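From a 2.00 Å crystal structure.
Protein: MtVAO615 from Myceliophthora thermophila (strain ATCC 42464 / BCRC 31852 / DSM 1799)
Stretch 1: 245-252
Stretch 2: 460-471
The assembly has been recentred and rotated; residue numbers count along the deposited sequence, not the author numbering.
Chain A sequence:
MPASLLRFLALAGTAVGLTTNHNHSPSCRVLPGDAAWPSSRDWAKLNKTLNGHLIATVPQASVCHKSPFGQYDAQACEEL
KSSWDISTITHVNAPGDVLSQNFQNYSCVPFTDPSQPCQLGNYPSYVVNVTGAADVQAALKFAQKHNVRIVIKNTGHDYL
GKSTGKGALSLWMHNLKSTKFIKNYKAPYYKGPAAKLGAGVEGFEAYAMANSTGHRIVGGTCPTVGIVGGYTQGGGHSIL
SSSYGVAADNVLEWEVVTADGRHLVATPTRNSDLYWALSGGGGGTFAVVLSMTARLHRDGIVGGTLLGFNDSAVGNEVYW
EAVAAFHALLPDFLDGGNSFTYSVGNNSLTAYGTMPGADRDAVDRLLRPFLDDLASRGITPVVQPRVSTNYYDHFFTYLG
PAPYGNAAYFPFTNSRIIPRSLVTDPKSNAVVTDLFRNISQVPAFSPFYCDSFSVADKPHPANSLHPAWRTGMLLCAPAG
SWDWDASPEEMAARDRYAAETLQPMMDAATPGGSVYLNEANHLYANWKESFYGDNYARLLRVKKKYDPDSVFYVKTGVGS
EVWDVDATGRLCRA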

# COMPACT_ATOMS: atom_id res chain seq x y z
N GLY A 245 9.54 11.94 7.64
CA GLY A 245 8.19 12.17 7.14
C GLY A 245 7.66 10.98 6.36
O GLY A 245 8.33 9.95 6.24
N VAL A 246 6.45 11.13 5.81
CA VAL A 246 5.85 10.08 4.98
C VAL A 246 6.51 10.08 3.61
O VAL A 246 7.16 11.04 3.26
CB VAL A 246 4.30 10.21 4.85
CG1 VAL A 246 3.66 10.21 6.22
CG2 VAL A 246 3.90 11.44 4.06
N ALA A 247 6.35 8.99 2.86
CA ALA A 247 6.88 8.86 1.50
C ALA A 247 6.62 10.11 0.63
O ALA A 247 7.56 10.66 0.05
CB ALA A 247 6.30 7.61 0.85
N ALA A 248 5.36 10.56 0.59
CA ALA A 248 4.93 11.68 -0.24
C ALA A 248 5.63 13.03 0.08
O ALA A 248 5.76 13.88 -0.82
CB ALA A 248 3.43 11.81 -0.18
N ASP A 249 6.09 13.19 1.33
CA ASP A 249 6.87 14.34 1.81
C ASP A 249 8.22 14.41 1.14
O ASP A 249 8.79 15.51 0.99
CB ASP A 249 7.13 14.22 3.31
CG ASP A 249 5.91 14.49 4.14
OD1 ASP A 249 4.92 15.08 3.64
OD2 ASP A 249 5.95 14.12 5.33
N ASN A 250 8.73 13.24 0.75
CA ASN A 250 10.06 13.11 0.18
C ASN A 250 10.08 13.16 -1.34
O ASN A 250 11.14 13.02 -1.93
CB ASN A 250 10.72 11.83 0.69
CG ASN A 250 11.14 11.95 2.13
OD1 ASN A 250 12.25 12.37 2.42
ND2 ASN A 250 10.22 11.63 3.06
N VAL A 251 8.92 13.38 -1.96
CA VAL A 251 8.85 13.50 -3.41
C VAL A 251 9.34 14.86 -3.88
O VAL A 251 8.93 15.91 -3.36
CB VAL A 251 7.44 13.22 -3.98
CG1 VAL A 251 7.48 13.21 -5.51
CG2 VAL A 251 6.93 11.87 -3.52
N LEU A 252 10.24 14.82 -4.87
CA LEU A 252 10.72 16.04 -5.51
C LEU A 252 10.01 16.29 -6.83
O LEU A 252 9.61 17.41 -7.12
CB LEU A 252 12.25 15.99 -5.68
CG LEU A 252 13.10 15.73 -4.44
CD1 LEU A 252 14.52 15.43 -4.86
CD2 LEU A 252 13.06 16.92 -3.48
N HIS A 460 8.95 19.83 4.16
CA HIS A 460 8.59 19.12 2.94
C HIS A 460 7.84 20.15 2.09
O HIS A 460 7.33 21.10 2.66
CB HIS A 460 7.66 17.91 3.26
CG HIS A 460 6.38 18.31 3.91
ND1 HIS A 460 5.27 18.70 3.19
CD2 HIS A 460 6.05 18.46 5.22
CE1 HIS A 460 4.31 19.06 4.02
NE2 HIS A 460 4.75 18.91 5.26
N PRO A 461 7.77 19.97 0.76
CA PRO A 461 6.89 20.84 -0.03
C PRO A 461 5.41 20.64 0.31
O PRO A 461 5.03 19.57 0.82
CB PRO A 461 7.12 20.36 -1.47
CG PRO A 461 8.47 19.72 -1.44
CD PRO A 461 8.54 19.05 -0.10
N ALA A 462 4.59 21.64 -0.01
CA ALA A 462 3.14 21.51 0.05
C ALA A 462 2.68 20.25 -0.71
O ALA A 462 3.14 19.98 -1.83
CB ALA A 462 2.45 22.74 -0.51
N ASN A 463 1.82 19.47 -0.08
CA ASN A 463 1.24 18.26 -0.67
C ASN A 463 -0.17 18.02 -0.13
O ASN A 463 -0.63 18.77 0.74
CB ASN A 463 2.18 17.05 -0.54
CG ASN A 463 2.46 16.65 0.89
OD1 ASN A 463 1.53 16.50 1.70
ND2 ASN A 463 3.73 16.42 1.21
N SER A 464 -0.87 17.03 -0.68
CA SER A 464 -2.28 16.75 -0.34
C SER A 464 -2.48 15.72 0.78
O SER A 464 -3.62 15.32 1.08
CB SER A 464 -3.07 16.36 -1.59
OG SER A 464 -2.62 15.12 -2.14
N LEU A 465 -1.38 15.34 1.42
CA LEU A 465 -1.39 14.38 2.51
C LEU A 465 -2.40 14.79 3.57
O LEU A 465 -2.40 15.93 4.05
CB LEU A 465 0.01 14.21 3.10
CG LEU A 465 0.17 13.07 4.10
CD1 LEU A 465 0.40 11.73 3.40
CD2 LEU A 465 1.28 13.37 5.10
N HIS A 466 -3.30 13.86 3.91
CA HIS A 466 -4.36 14.09 4.88
C HIS A 466 -3.80 14.66 6.21
O HIS A 466 -2.84 14.11 6.77
CB HIS A 466 -5.13 12.78 5.12
CG HIS A 466 -6.45 12.97 5.81
ND1 HIS A 466 -6.55 13.36 7.13
CD2 HIS A 466 -7.73 12.83 5.37
CE1 HIS A 466 -7.83 13.44 7.47
NE2 HIS A 466 -8.56 13.14 6.42
N PRO A 467 -4.40 15.76 6.72
CA PRO A 467 -3.91 16.39 7.96
C PRO A 467 -3.84 15.49 9.20
O PRO A 467 -3.00 15.72 10.07
CB PRO A 467 -4.87 17.56 8.17
CG PRO A 467 -6.08 17.22 7.37
CD PRO A 467 -5.55 16.50 6.17
N ALA A 468 -4.66 14.44 9.25
CA ALA A 468 -4.61 13.45 10.34
C ALA A 468 -3.22 12.84 10.49
O ALA A 468 -2.79 12.52 11.59
CB ALA A 468 -5.66 12.36 10.16
N TRP A 469 -2.49 12.71 9.37
CA TRP A 469 -1.09 12.31 9.43
C TRP A 469 -0.25 13.19 10.37
O TRP A 469 0.57 12.68 11.12
CB TRP A 469 -0.47 12.30 8.05
CG TRP A 469 -0.83 11.11 7.19
CD1 TRP A 469 -1.69 11.11 6.13
CD2 TRP A 469 -0.33 9.77 7.31
NE1 TRP A 469 -1.74 9.85 5.56
CE2 TRP A 469 -0.93 9.01 6.28
CE3 TRP A 469 0.56 9.14 8.20
CZ2 TRP A 469 -0.67 7.63 6.10
CZ3 TRP A 469 0.83 7.77 8.03
CH2 TRP A 469 0.21 7.03 6.98
N ARG A 470 -0.47 14.51 10.36
CA ARG A 470 0.33 15.43 11.20
C ARG A 470 0.01 15.31 12.70
O ARG A 470 0.91 15.41 13.54
CB ARG A 470 0.21 16.89 10.73
CG ARG A 470 0.38 17.10 9.23
CD ARG A 470 1.75 16.65 8.72
NE ARG A 470 1.85 16.79 7.28
CZ ARG A 470 2.77 16.20 6.52
NH1 ARG A 470 3.70 15.41 7.05
NH2 ARG A 470 2.76 16.41 5.21
N THR A 471 -1.25 15.11 13.02
CA THR A 471 -1.67 14.92 14.41
C THR A 471 -1.61 13.44 14.84
O THR A 471 -1.56 13.14 16.04
CB THR A 471 -3.07 15.51 14.68
OG1 THR A 471 -4.00 14.97 13.74
CG2 THR A 471 -3.06 17.04 14.55
O HOH W 1 5.75 16.49 -0.75

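How do two stretches whose touching residues are at least 210 positions apart come to lie together? Stretch 1 makes a short 3-10 turn, 247-249, and then enters a strand; stretch 2 runs past it as loop before becoming helical by 468-471. The backbones are nearest at D249 and H460, whose CA atoms lie 5.2 Å apart, and separate to 7.4 Å between the CA atoms of A248 and L465 and 8.5 Å between those of V246 and W469. Side chains of V246, L465 and W469 fill the wider end, and the contact buries 373 Å² in all.

What does D249 do at the centre? Its CA-to-CB bond points sideways, but with chi1 at -73° (m) the carboxylate comes nearer to stretch 2 and meets R470 end on. NH2 of R470 donates to OD1 of D249 at 3.0 Å and NH1 of R470 to OD2 of D249 at 3.1 Å, both almost straight, so the salt bridge is a paired, two-pronged one. The CA-to-CB bond of R470 also points sideways relative to stretch 1, but the end of the side chain comes nearer; chi1 and chi2 are both m, after which chi3 is t and carries the guanidinium out to the acid. The carboxylate has further donors: ND2 of N463 reaches OD1 of D249 at 3.0 Å, and within stretch 1 the backbone N of V246, just before the 3-10 segment, donates to OD2 of D249 at 3.1 Å.

Why does N463 adopt its p rotamer, with chi1 at 63°? In this conformation both ends of the amide find partners. While ND2 serves D249, OD1 of N463 accepts from the backbone N of L465 at 3.1 Å, tying the side chain to its own loop. A water extends the link: it donates to O of A248 at 2.6 Å and accepts from ND2 of N463 at 2.8 Å.

What fills the apolar side? V246 points toward stretch 2, and its m rotamer places CG2 of V246 3.4 Å from CD2 of L465, while CG1 of V246 lies 3.8 Å from CE3 of W469. CG1 of V246 sits over the face of W469, 4.2 Å from the centroid of its six-membered ring, a CH-pi contact.

How does H460 fit beside the acid? Its p rotamer (chi1 61°) turns one ring face to OD1 of D249, which is 3.6 Å from CG of H460. The ring is held from its own stretch, where ND1 of H460 donates to O of P461 at a short 2.5 Å.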